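Protein translation elongation factor 1A (Methanosarcina mazei, PDB 3WND) is a GTP-binding relative of SelB, EF-Tu and aIF2 gamma that binds cysteinyl-tRNA(Cys) in its GTP form and probably acts as a translation elongation factor. Local coordinates at residues 24-29 with 62-67; 237-242 with 255-260; 278-283 with 344-349; 299-304 with 312-317. All blocks are in the same frame, centred on the assembly; numbering follows the deposited sequence. Where two conformers were deposited one is given.

Read from the N terminus, the first tie is contact 1, where strand 61-66 comes back beside strand 21-28 in the central sheet of the nucleotide-binding domain. Contact 2 opens only after that loop is shut and pairs strands 232-241 and 254-260 of the following beta domain; the two meet where His242 CE1 packs 3.5 Å from Val63 CG2. Contact 3 spans the longest stretch, bringing residues 344-349 back to 278-283 at the entrance to the last beta domain. Contact 4, a hairpin, falls wholly within that span, and Tyr283 and Leu344 pack on Leu304. No two of these loops cross.

Contact 1 of 4, residues 24-29 with 62-67; sequences VAIIGT and MVFVDA
Val24 lies alongside the Phe64 ring, both side chains pointing the same way from neighbouring parallel strands, and its CB sits 3.7 Å from Phe64 CD2. Both valine methyls add to this overlap: with CG1 anti to the backbone N (chi1 180°), it rests near CD2 while CG2 reaches CE2. Two residues on, Ile26 CD1 comes within 4.1 Å of Phe64 CD2 in one conformer, a contact that a second conformer of the isoleucine makes uncertain. An alanine in place of Phe64 is likely to open a gap beside Val24 and to take away a surface that Ile174 of helix 167-187 packs against.

The backbones are joined in regular parallel fashion. Val24 N donates to Val63 O at 2.7 Å, Val24 O accepts from Val65 N, and Ile26 N reaches on to Val65 O. The last bond, from Ala67 N to Ile26 O, is longer at 3.3 Å, as the strand 62-66 gives way to a loop. This pairing belongs to the central sheet of a Ras-like G domain, where strand 21-28 runs into the loop that leads to the GDP-binding residues Ser32 to Ser36.

On the side of the sheet that carries Ala25 and Val65, helix 74-83 covers the strands, and Ile27 CG2 meets the methyl carbon CB of Ala67 at 4.2 Å. Asp66 leaves from the same face as Phe64, and its OD2 is hydrogen-bonded to Thr35 OG1, a residue of the GDP site.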
loop_
_atom_site.group_PDB
_atom_site.type_symbol
_atom_site.label_atom_id
_atom_site.label_comp_id
_atom_site.label_asym_id
_atom_site.label_seq_id
_atom_site.Cartn_x
_atom_site.Cartn_y
_atom_site.Cartn_z
ATOM N N VAL A 24 0.102 -2.990 8.099
ATOM C CA VAL A 24 1.342 -2.172 8.171
ATOM C C VAL A 24 2.285 -2.593 7.050
ATOM O O VAL A 24 2.490 -3.785 6.788
ATOM C CB VAL A 24 1.992 -2.378 9.596
ATOM C CG1 VAL A 24 3.281 -1.543 9.690
ATOM C CG2 VAL A 24 1.009 -2.038 10.731
ATOM N N ALA A 25 2.767 -1.633 6.295
ATOM C CA ALA A 25 3.802 -1.858 5.281
ATOM C C ALA A 25 5.154 -1.586 5.833
ATOM O O ALA A 25 5.395 -0.550 6.437
ATOM C CB ALA A 25 3.575 -0.897 4.136
ATOM N N ILE A 26 6.044 -2.552 5.694
ATOM C CA ILE A 26 7.464 -2.336 6.150
ATOM C C ILE A 26 8.270 -2.187 4.869
ATOM O O ILE A 26 8.320 -3.111 4.011
ATOM C CB ILE A 26 8.053 -3.520 7.019
ATOM C CG1 ILE A 26 7.128 -3.949 8.193
ATOM C CG2 ILE A 26 9.487 -3.165 7.446
ATOM C CD1 ILE A 26 6.767 -2.909 9.214
ATOM N N ILE A 27 8.864 -0.996 4.718
ATOM C CA ILE A 27 9.501 -0.646 3.485
ATOM C C ILE A 27 10.867 -0.010 3.731
ATOM O O ILE A 27 11.207 0.456 4.868
ATOM C CB ILE A 27 8.604 0.336 2.645
ATOM C CG1 ILE A 27 8.469 1.700 3.355
ATOM C CG2 ILE A 27 7.202 -0.312 2.308
ATOM C CD1 ILE A 27 7.911 2.807 2.412
ATOM N N GLY A 28 11.612 0.111 2.672
ATOM C CA GLY A 28 12.823 0.914 2.636
ATOM C C GLY A 28 13.903 0.350 1.767
ATOM O O GLY A 28 13.673 -0.643 1.019
ATOM N N THR A 29 15.047 1.014 1.793
ATOM C CA THR A 29 16.204 0.714 0.921
ATOM C C THR A 29 16.865 -0.620 1.163
ATOM O O THR A 29 16.468 -1.405 2.074
ATOM C CB THR A 29 17.242 1.907 1.014
ATOM O OG1 THR A 29 18.168 1.814 -0.093
ATOM C CG2 THR A 29 17.963 1.963 2.359
ATOM N N MET A 62 -2.946 -7.978 13.229
ATOM C CA MET A 62 -1.909 -7.140 12.548
ATOM C C MET A 62 -1.388 -7.937 11.389
ATOM O O MET A 62 -1.158 -9.192 11.498
ATOM C CB MET A 62 -0.763 -6.804 13.481
ATOM C CG MET A 62 -1.174 -5.960 14.608
ATOM S SD MET A 62 0.182 -4.838 14.930
ATOM C CE MET A 62 -0.698 -3.684 16.003
ATOM N N VAL A 63 -1.234 -7.277 10.255
ATOM C CA VAL A 63 -0.555 -7.865 9.130
ATOM C C VAL A 63 0.561 -6.889 8.764
ATOM O O VAL A 63 0.301 -5.675 8.564
ATOM C CB VAL A 63 -1.484 -8.098 7.936
ATOM C CG1 VAL A 63 -0.723 -8.665 6.726
ATOM C CG2 VAL A 63 -2.656 -8.989 8.412
ATOM N N PHE A 64 1.791 -7.427 8.733
ATOM C CA PHE A 64 2.971 -6.622 8.282
ATOM C C PHE A 64 3.375 -7.083 6.924
ATOM O O PHE A 64 3.651 -8.235 6.704
ATOM C CB PHE A 64 4.149 -6.780 9.272
ATOM C CG PHE A 64 3.790 -6.431 10.649
ATOM C CD1 PHE A 64 3.333 -7.406 11.530
ATOM C CD2 PHE A 64 3.920 -5.138 11.071
ATOM C CE1 PHE A 64 2.956 -7.035 12.810
ATOM C CE2 PHE A 64 3.611 -4.787 12.387
ATOM C CZ PHE A 64 3.122 -5.762 13.260
ATOM N N VAL A 65 3.445 -6.162 5.983
ATOM C CA VAL A 65 3.727 -6.563 4.628
ATOM C C VAL A 65 5.117 -6.061 4.315
ATOM O O VAL A 65 5.412 -4.832 4.332
ATOM C CB VAL A 65 2.704 -5.897 3.698
ATOM C CG1 VAL A 65 3.018 -6.317 2.284
ATOM C CG2 VAL A 65 1.318 -6.260 4.181
ATOM N N ASP A 66 5.995 -7.028 4.070
ATOM C CA ASP A 66 7.362 -6.719 3.671
ATOM C C ASP A 66 7.420 -6.592 2.173
ATOM O O ASP A 66 7.110 -7.590 1.430
ATOM C CB ASP A 66 8.280 -7.853 4.161
ATOM C CG ASP A 66 9.784 -7.723 3.664
ATOM O OD1 ASP A 66 10.225 -6.684 3.141
ATOM O OD2 ASP A 66 10.519 -8.724 3.874
ATOM N N ALA A 67 7.723 -5.357 1.699
ATOM C CA ALA A 67 7.866 -5.181 0.218
ATOM C C ALA A 67 9.249 -5.661 -0.269
ATOM O O ALA A 67 10.153 -4.855 -0.666
ATOM C CB ALA A 67 7.680 -3.663 -0.119
#

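Contact 2 of 4, residues 237-242 with 255-260; sequences RSIQSH and VGMRLK
Arg237 and Arg258 cross at about a right angle, their guanidinium planes 35° apart. Arg258 NE lies toward the rim over one face of the Arg237 guanidinium; over the opposite face come Lys260 CA, also toward the rim, and Leu259 O. In return, Arg237 CB sits over the centre of the Arg258 guanidinium. Arg237 NE and Arg258 NE, like charges, are 4.1 Å apart; both side chains are partly exposed. Ser238 OG lies between its own backbone N and carbonyl carbon (chi1 56°), which presents it to Arg258 NH1 at 2.8 Å, a hydrogen bond weakened by its angle of 115°. Arg237 CD packs on Lys260 CB at 3.7 Å, while the lysine NZ is held by a salt bridge to Glu235.

On the other face, Ile239 fits between two apolar neighbours. Its CG2 meets Val255 CG1 at 3.7 Å, and its CD1 lies beside Met257 CE at 3.9 Å.

The side chains are positioned by the backbone ladder: Gln240 and Gly256 exchange bonds in both directions, and Arg258 N donates to Ser238 O. Arg258 O accepts from Arg237 N at 2.8 Å, so that Arg237 and Ser238 both face Arg258, a classic beta bulge within an antiparallel sheet of a domain that probably corresponds to domain II of SelB.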
loop_
_atom_site.group_PDB
_atom_site.type_symbol
_atom_site.label_atom_id
_atom_site.label_comp_id
_atom_site.label_asym_id
_atom_site.label_seq_id
_atom_site.Cartn_x
_atom_site.Cartn_y
_atom_site.Cartn_z
ATOM N N ARG A 237 -19.142 -16.610 -0.856
ATOM C CA ARG A 237 -19.560 -17.809 -0.135
ATOM C C ARG A 237 -19.097 -17.871 1.330
ATOM O O ARG A 237 -19.760 -18.524 2.160
ATOM C CB ARG A 237 -19.020 -19.057 -0.839
ATOM C CG ARG A 237 -19.586 -19.387 -2.189
ATOM C CD ARG A 237 -19.071 -20.680 -2.805
ATOM N NE ARG A 237 -17.678 -20.567 -3.196
ATOM C CZ ARG A 237 -17.030 -21.456 -3.949
ATOM N NH1 ARG A 237 -17.645 -22.491 -4.353
ATOM N NH2 ARG A 237 -15.734 -21.242 -4.232
ATOM N N SER A 238 -17.926 -17.265 1.672
ATOM C CA SER A 238 -17.531 -17.160 3.106
ATOM C C SER A 238 -16.443 -16.111 3.130
ATOM O O SER A 238 -15.855 -15.782 2.104
ATOM C CB SER A 238 -16.966 -18.489 3.670
ATOM O OG SER A 238 -15.871 -18.881 2.848
ATOM N N ILE A 239 -16.266 -15.510 4.288
ATOM C CA ILE A 239 -15.168 -14.556 4.498
ATOM C C ILE A 239 -14.397 -15.122 5.681
ATOM O O ILE A 239 -15.001 -15.397 6.756
ATOM C CB ILE A 239 -15.770 -13.167 4.866
ATOM C CG1 ILE A 239 -16.806 -12.716 3.776
ATOM C CG2 ILE A 239 -14.638 -12.148 5.051
ATOM C CD1 ILE A 239 -17.429 -11.345 4.024
ATOM N N GLN A 240 -13.070 -15.097 5.573
ATOM C CA GLN A 240 -12.222 -15.544 6.699
ATOM C C GLN A 240 -11.322 -14.351 7.115
ATOM O O GLN A 240 -10.844 -13.611 6.238
ATOM C CB GLN A 240 -11.305 -16.734 6.236
ATOM C CG GLN A 240 -12.058 -18.006 6.032
ATOM C CD GLN A 240 -12.899 -18.139 4.733
ATOM O OE1 GLN A 240 -14.049 -18.525 4.851
ATOM N NE2 GLN A 240 -12.336 -17.884 3.504
ATOM N N SER A 241 -11.106 -14.165 8.416
ATOM C CA SER A 241 -10.069 -13.231 8.870
ATOM C C SER A 241 -9.199 -13.948 9.865
ATOM O O SER A 241 -9.750 -14.505 10.839
ATOM C CB SER A 241 -10.607 -11.853 9.374
ATOM O OG SER A 241 -9.620 -10.782 9.113
ATOM N N HIS A 242 -7.860 -13.912 9.626
ATOM C CA HIS A 242 -6.877 -14.579 10.551
ATOM C C HIS A 242 -7.464 -15.909 10.952
ATOM O O HIS A 242 -7.578 -16.229 12.141
ATOM C CB HIS A 242 -6.536 -13.659 11.744
ATOM C CG HIS A 242 -5.785 -12.420 11.298
ATOM N ND1 HIS A 242 -4.398 -12.387 11.244
ATOM C CD2 HIS A 242 -6.233 -11.204 10.771
ATOM C CE1 HIS A 242 -3.998 -11.161 10.825
ATOM N NE2 HIS A 242 -5.117 -10.429 10.518
ATOM N N VAL A 255 -8.918 -9.888 4.492
ATOM C CA VAL A 255 -9.852 -10.983 4.315
ATOM C C VAL A 255 -9.293 -12.020 3.328
ATOM O O VAL A 255 -8.397 -11.787 2.472
ATOM C CB VAL A 255 -11.267 -10.528 3.718
ATOM C CG1 VAL A 255 -11.989 -9.642 4.676
ATOM C CG2 VAL A 255 -10.988 -9.885 2.303
ATOM N N GLY A 256 -9.811 -13.215 3.572
ATOM C CA GLY A 256 -9.753 -14.251 2.542
ATOM C C GLY A 256 -11.215 -14.535 2.201
ATOM O O GLY A 256 -12.074 -14.584 3.108
ATOM N N MET A 257 -11.538 -14.619 0.927
ATOM C CA MET A 257 -12.940 -14.869 0.560
ATOM C C MET A 257 -13.066 -15.999 -0.437
ATOM O O MET A 257 -12.351 -16.053 -1.504
ATOM C CB MET A 257 -13.601 -13.622 -0.076
ATOM C CG MET A 257 -13.579 -12.402 0.882
ATOM S SD MET A 257 -14.291 -10.981 -0.009
ATOM C CE MET A 257 -14.803 -10.012 1.433
ATOM N N ARG A 258 -14.042 -16.871 -0.148
ATOM C CA ARG A 258 -14.401 -17.940 -1.110
ATOM C C ARG A 258 -15.427 -17.334 -2.010
ATOM O O ARG A 258 -16.483 -16.816 -1.538
ATOM C CB ARG A 258 -14.966 -19.139 -0.346
ATOM C CG ARG A 258 -14.495 -20.447 -0.904
ATOM C CD ARG A 258 -14.636 -21.542 0.151
ATOM N NE ARG A 258 -15.955 -22.176 0.173
ATOM C CZ ARG A 258 -16.813 -22.162 1.212
ATOM N NH1 ARG A 258 -16.553 -21.518 2.394
ATOM N NH2 ARG A 258 -17.969 -22.791 1.069
ATOM N N LEU A 259 -15.167 -17.364 -3.312
ATOM C CA LEU A 259 -16.100 -16.735 -4.281
ATOM C C LEU A 259 -16.755 -17.849 -5.139
ATOM O O LEU A 259 -16.091 -18.805 -5.585
ATOM C CB LEU A 259 -15.303 -15.840 -5.272
ATOM C CG LEU A 259 -14.452 -14.728 -4.605
ATOM C CD1 LEU A 259 -13.868 -13.926 -5.767
ATOM C CD2 LEU A 259 -15.266 -13.940 -3.581
ATOM N N LYS A 260 -18.046 -17.670 -5.389
ATOM C CA LYS A 260 -18.826 -18.441 -6.402
ATOM C C LYS A 260 -18.971 -17.654 -7.730
ATOM O O LYS A 260 -19.155 -16.376 -7.754
ATOM C CB LYS A 260 -20.241 -18.852 -5.852
ATOM C CG LYS A 260 -20.961 -19.936 -6.721
ATOM C CD LYS A 260 -22.428 -20.219 -6.353
ATOM C CE LYS A 260 -22.624 -20.566 -4.887
ATOM N NZ LYS A 260 -24.086 -20.657 -4.570
#

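Contact 3 of 4, residues 278-283 with 344-349; sequences IVTTDY and LAYSKQ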
loop_
_atom_site.group_PDB
_atom_site.type_symbol
_atom_site.label_atom_id
_atom_site.label_comp_id
_atom_site.label_asym_id
_atom_site.label_seq_id
_atom_site.Cartn_x
_atom_site.Cartn_y
_atom_site.Cartn_z
ATOM N N ILE A 278 -15.423 1.915 -12.499
ATOM C CA ILE A 278 -15.113 2.351 -13.894
ATOM C C ILE A 278 -14.124 1.352 -14.487
ATOM O O ILE A 278 -13.206 0.907 -13.816
ATOM C CB ILE A 278 -14.459 3.792 -13.899
ATOM C CG1 ILE A 278 -15.432 4.764 -13.229
ATOM C CG2 ILE A 278 -14.061 4.269 -15.327
ATOM C CD1 ILE A 278 -14.886 6.138 -12.834
ATOM N N VAL A 279 -14.335 0.980 -15.756
ATOM C CA VAL A 279 -13.356 0.140 -16.412
ATOM C C VAL A 279 -12.986 0.805 -17.720
ATOM O O VAL A 279 -13.824 1.076 -18.578
ATOM C CB VAL A 279 -13.866 -1.282 -16.698
ATOM C CG1 VAL A 279 -12.856 -2.020 -17.516
ATOM C CG2 VAL A 279 -14.207 -2.026 -15.398
ATOM N N THR A 280 -11.713 1.157 -17.882
ATOM C CA THR A 280 -11.252 1.791 -19.152
ATOM C C THR A 280 -9.841 1.300 -19.472
ATOM O O THR A 280 -9.153 0.651 -18.634
ATOM C CB THR A 280 -11.247 3.354 -19.059
ATOM O OG1 THR A 280 -10.337 3.837 -18.012
ATOM C CG2 THR A 280 -12.624 3.955 -18.812
ATOM N N THR A 281 -9.397 1.559 -20.706
ATOM C CA THR A 281 -7.978 1.233 -21.066
ATOM C C THR A 281 -7.267 2.572 -21.228
ATOM O O THR A 281 -6.004 2.649 -21.182
ATOM C CB THR A 281 -7.816 0.481 -22.419
ATOM O OG1 THR A 281 -8.452 1.258 -23.413
ATOM C CG2 THR A 281 -8.411 -0.947 -22.475
ATOM N N ASP A 282 -8.054 3.644 -21.394
ATOM C CA ASP A 282 -7.498 5.016 -21.392
ATOM C C ASP A 282 -7.896 5.877 -20.175
ATOM O O ASP A 282 -8.868 5.571 -19.436
ATOM C CB ASP A 282 -7.907 5.786 -22.635
ATOM C CG ASP A 282 -7.464 5.110 -23.934
ATOM O OD1 ASP A 282 -6.578 4.147 -23.907
ATOM O OD2 ASP A 282 -8.024 5.560 -24.972
ATOM N N TYR A 283 -7.132 6.933 -19.931
ATOM C CA TYR A 283 -7.293 7.744 -18.702
ATOM C C TYR A 283 -7.126 9.177 -19.021
ATOM O O TYR A 283 -6.261 9.511 -19.790
ATOM C CB TYR A 283 -6.258 7.356 -17.605
ATOM C CG TYR A 283 -6.155 5.854 -17.496
ATOM C CD1 TYR A 283 -7.064 5.131 -16.725
ATOM C CD2 TYR A 283 -5.240 5.162 -18.304
ATOM C CE1 TYR A 283 -6.980 3.746 -16.703
ATOM C CE2 TYR A 283 -5.088 3.791 -18.255
ATOM C CZ TYR A 283 -6.011 3.080 -17.494
ATOM O OH TYR A 283 -5.941 1.697 -17.450
ATOM N N LEU A 344 -8.334 -1.600 -16.923
ATOM C CA LEU A 344 -8.173 -1.445 -15.468
ATOM C C LEU A 344 -9.465 -0.966 -14.859
ATOM O O LEU A 344 -10.211 -0.152 -15.460
ATOM C CB LEU A 344 -6.979 -0.523 -15.156
ATOM C CG LEU A 344 -5.585 -0.903 -15.674
ATOM C CD1 LEU A 344 -4.563 0.076 -15.092
ATOM C CD2 LEU A 344 -5.199 -2.302 -15.275
ATOM N N ALA A 345 -9.656 -1.347 -13.577
ATOM C CA ALA A 345 -10.835 -0.938 -12.753
ATOM C C ALA A 345 -10.482 0.081 -11.708
ATOM O O ALA A 345 -9.449 -0.054 -11.064
ATOM C CB ALA A 345 -11.448 -2.146 -11.977
ATOM N N TYR A 346 -11.337 1.071 -11.573
ATOM C CA TYR A 346 -11.069 2.089 -10.541
ATOM C C TYR A 346 -12.335 2.918 -10.313
ATOM O O TYR A 346 -13.303 2.863 -11.132
ATOM C CB TYR A 346 -9.885 3.030 -11.004
ATOM C CG TYR A 346 -10.095 3.697 -12.309
ATOM C CD1 TYR A 346 -10.614 5.003 -12.386
ATOM C CD2 TYR A 346 -9.818 3.006 -13.499
ATOM C CE1 TYR A 346 -10.857 5.637 -13.659
ATOM C CE2 TYR A 346 -10.072 3.581 -14.743
ATOM C CZ TYR A 346 -10.563 4.894 -14.820
ATOM O OH TYR A 346 -10.802 5.444 -16.045
ATOM N N SER A 347 -12.358 3.620 -9.209
ATOM C CA SER A 347 -13.369 4.636 -8.930
ATOM C C SER A 347 -12.592 5.986 -8.851
ATOM O O SER A 347 -11.348 6.001 -8.710
ATOM C CB SER A 347 -14.138 4.286 -7.604
ATOM O OG SER A 347 -15.020 3.213 -7.939
ATOM N N LYS A 348 -13.317 7.088 -8.833
ATOM C CA LYS A 348 -12.660 8.413 -8.940
ATOM C C LYS A 348 -11.873 8.733 -7.670
ATOM O O LYS A 348 -10.973 9.570 -7.721
ATOM C CB LYS A 348 -13.677 9.494 -9.254
ATOM C CG LYS A 348 -14.185 9.268 -10.642
ATOM C CD LYS A 348 -14.628 10.529 -11.336
ATOM C CE LYS A 348 -14.821 10.144 -12.793
ATOM N NZ LYS A 348 -14.264 11.151 -13.749
ATOM N N GLN A 349 -12.196 8.078 -6.561
ATOM C CA GLN A 349 -11.473 8.316 -5.325
ATOM C C GLN A 349 -10.048 7.712 -5.366
ATOM O O GLN A 349 -9.277 7.869 -4.460
ATOM C CB GLN A 349 -12.232 7.797 -4.067
ATOM C CG GLN A 349 -12.458 6.255 -4.002
ATOM C CD GLN A 349 -13.810 5.919 -4.516
ATOM O OE1 GLN A 349 -14.284 6.574 -5.421
ATOM N NE2 GLN A 349 -14.436 4.867 -3.991
#
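Ile278 fills the hollow over one face of the Tyr346 ring, its CB standing 4.2 Å from the ring centroid in a CH-pi contact. Its CG2 rides toward the hydroxyl end of the ring, close to CZ. The far end of the chain, CD1, turns instead to the aliphatic chain of Lys348. Tyr346 CG lies between its own backbone N and carbonyl carbon (chi1 56°), which folds the ring back across the neighbouring strand until OH is 2.6 Å from Thr280 OG1, in the ring plane. Thr280 OG1 itself donates to Asp282 O.

These strands form a short two-stranded antiparallel ribbon at the start of the last beta domain, and the chain turns a corner at Thr281 to enter that domain's main sheet. Past the corner, Tyr283 swings its ring back, so that Tyr346 CE2 abuts its edge, 3.7 Å from Tyr283 CE1. The Tyr283 hydroxyl crosses the branch of Leu344, with OH 3.2 Å from CG. A leucine in place of Tyr346 would probably leave Ile278 without its aromatic floor and Thr280 OG1 without the phenolic partner. Beyond the pair, Phe352 meets Tyr346 edge-to-face.

Contact 4 of 4, residues 299-304 with 312-317; sequences ASVLHL and PVRVEK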
loop_
_atom_site.group_PDB
_atom_site.type_symbol
_atom_site.label_atom_id
_atom_site.label_comp_id
_atom_site.label_asym_id
_atom_site.label_seq_id
_atom_site.Cartn_x
_atom_site.Cartn_y
_atom_site.Cartn_z
ATOM N N ALA A 299 3.805 11.442 -26.387
ATOM C CA ALA A 299 4.248 10.191 -26.984
ATOM C C ALA A 299 5.267 9.432 -26.176
ATOM O O ALA A 299 5.778 8.407 -26.649
ATOM C CB ALA A 299 4.741 10.415 -28.397
ATOM N N SER A 300 5.567 9.907 -24.988
ATOM C CA SER A 300 6.474 9.167 -24.105
ATOM C C SER A 300 5.755 8.115 -23.236
ATOM O O SER A 300 4.479 8.105 -23.119
ATOM C CB SER A 300 7.210 10.113 -23.166
ATOM O OG SER A 300 6.300 10.555 -22.141
ATOM N N VAL A 301 6.584 7.280 -22.600
ATOM C CA VAL A 301 6.196 6.051 -21.880
ATOM C C VAL A 301 6.219 6.245 -20.373
ATOM O O VAL A 301 7.222 6.748 -19.787
ATOM C CB VAL A 301 7.099 4.864 -22.285
ATOM C CG1 VAL A 301 6.681 3.606 -21.550
ATOM C CG2 VAL A 301 7.049 4.653 -23.822
ATOM N N LEU A 302 5.126 5.870 -19.721
ATOM C CA LEU A 302 5.107 5.967 -18.231
ATOM C C LEU A 302 4.577 4.636 -17.715
ATOM O O LEU A 302 4.160 3.777 -18.535
ATOM C CB LEU A 302 4.293 7.163 -17.709
ATOM C CG LEU A 302 4.855 8.555 -17.999
ATOM C CD1 LEU A 302 3.788 9.607 -17.727
ATOM C CD2 LEU A 302 6.167 8.883 -17.275
ATOM N N HIS A 303 4.653 4.414 -16.406
ATOM C CA HIS A 303 4.020 3.267 -15.819
ATOM C C HIS A 303 2.973 3.781 -14.895
ATOM O O HIS A 303 3.203 4.747 -14.140
ATOM C CB HIS A 303 5.022 2.420 -15.030
ATOM C CG HIS A 303 4.782 0.977 -15.164
ATOM N ND1 HIS A 303 5.022 0.266 -16.335
ATOM C CD2 HIS A 303 4.361 0.036 -14.190
ATOM C CE1 HIS A 303 4.657 -1.014 -16.127
ATOM N NE2 HIS A 303 4.328 -1.171 -14.797
ATOM N N LEU A 304 1.769 3.204 -14.969
ATOM C CA LEU A 304 0.648 3.706 -14.189
ATOM C C LEU A 304 0.279 2.703 -13.085
ATOM O O LEU A 304 0.186 1.468 -13.316
ATOM C CB LEU A 304 -0.570 3.925 -15.125
ATOM C CG LEU A 304 -1.916 4.379 -14.530
ATOM C CD1 LEU A 304 -2.710 5.145 -15.573
ATOM C CD2 LEU A 304 -2.724 3.153 -14.035
ATOM N N PRO A 312 2.059 -0.339 -18.188
ATOM C CA PRO A 312 2.599 0.713 -19.072
ATOM C C PRO A 312 1.506 1.565 -19.769
ATOM O O PRO A 312 0.448 1.049 -20.187
ATOM C CB PRO A 312 3.434 -0.078 -20.130
ATOM C CG PRO A 312 2.965 -1.451 -20.103
ATOM C CD PRO A 312 2.238 -1.686 -18.771
ATOM N N VAL A 313 1.762 2.866 -19.879
ATOM C CA VAL A 313 0.860 3.781 -20.585
ATOM C C VAL A 313 1.655 4.718 -21.487
ATOM O O VAL A 313 2.889 4.905 -21.302
ATOM C CB VAL A 313 -0.082 4.595 -19.653
ATOM C CG1 VAL A 313 -1.001 3.663 -18.909
ATOM C CG2 VAL A 313 0.730 5.416 -18.670
ATOM N N ARG A 314 0.967 5.303 -22.472
ATOM C CA ARG A 314 1.569 6.332 -23.333
ATOM C C ARG A 314 0.919 7.665 -23.117
ATOM O O ARG A 314 -0.302 7.720 -22.913
ATOM C CB ARG A 314 1.507 5.909 -24.822
ATOM C CG ARG A 314 2.128 6.928 -25.734
ATOM C CD ARG A 314 2.135 6.398 -27.165
ATOM N NE ARG A 314 3.379 5.644 -27.396
ATOM C CZ ARG A 314 3.599 4.362 -27.056
ATOM N NH1 ARG A 314 2.638 3.604 -26.492
ATOM N NH2 ARG A 314 4.792 3.821 -27.309
ATOM N N VAL A 315 1.705 8.760 -23.108
ATOM C CA VAL A 315 1.118 10.088 -22.905
ATOM C C VAL A 315 0.661 10.551 -24.298
ATOM O O VAL A 315 1.483 10.678 -25.192
ATOM C CB VAL A 315 2.171 11.088 -22.444
ATOM C CG1 VAL A 315 1.536 12.479 -22.441
ATOM C CG2 VAL A 315 2.728 10.716 -21.038
ATOM N N GLU A 316 -0.660 10.747 -24.470
ATOM C CA GLU A 316 -1.204 11.106 -25.751
ATOM C C GLU A 316 -1.302 12.632 -25.922
ATOM O O GLU A 316 -1.134 13.146 -27.002
ATOM C CB GLU A 316 -2.590 10.467 -25.884
ATOM C CG GLU A 316 -2.570 8.936 -25.865
ATOM C CD GLU A 316 -2.068 8.310 -27.159
ATOM O OE1 GLU A 316 -1.964 8.990 -28.166
ATOM O OE2 GLU A 316 -1.818 7.089 -27.150
ATOM N N LYS A 317 -1.595 13.337 -24.796
ATOM C CA LYS A 317 -1.817 14.753 -24.832
ATOM C C LYS A 317 -1.591 15.311 -23.460
ATOM O O LYS A 317 -1.883 14.652 -22.436
ATOM C CB LYS A 317 -3.265 15.128 -25.349
ATOM C CG LYS A 317 -3.366 16.644 -25.737
ATOM C CD LYS A 317 -4.798 17.184 -25.930
ATOM C CE LYS A 317 -5.443 16.666 -27.203
ATOM N NZ LYS A 317 -6.740 17.372 -27.399
#
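Leu302 and Val313 form a hydrogen-bonded antiparallel pair in the beta hairpin of strands 301-306 and 309-320, part of the curled sheet of the C-terminal domain. Their two backbone bonds are nearly straight at the hydrogen: Leu302 N to Val313 O is 2.9 Å, and Val313 N donates back to Leu302 O. Toward the far end of the ladder, Val315 N bonds to Ser300 O, and Ala299 N closes on Val315 O at 2.7 Å.

Apolar contacts gather on the face with Leu302 and Val313. The Leu302 and Val315 side chains meet at a slant, with Leu302 CD1 3.6 Å from Val315 CG2, and Leu304 CB touches Val313 CG1 at 3.8 Å. Val313 CG1 can reach it because it lies anti to the carbonyl carbon (chi1 -63°). Leu338 of strand 333-340 and Tyr283 continue this packing on the domain interior.

The opposite face carries Val301, His303, Pro312 and Arg314. Arg314 CG passes 3.7 Å from Ser300 O. His303 runs side by side with Pro312, its NE2 hydrogen-bonded to a citrate probably from the crystallisation liquor, while its CE1 rests 3.6 Å from Pro312 CD.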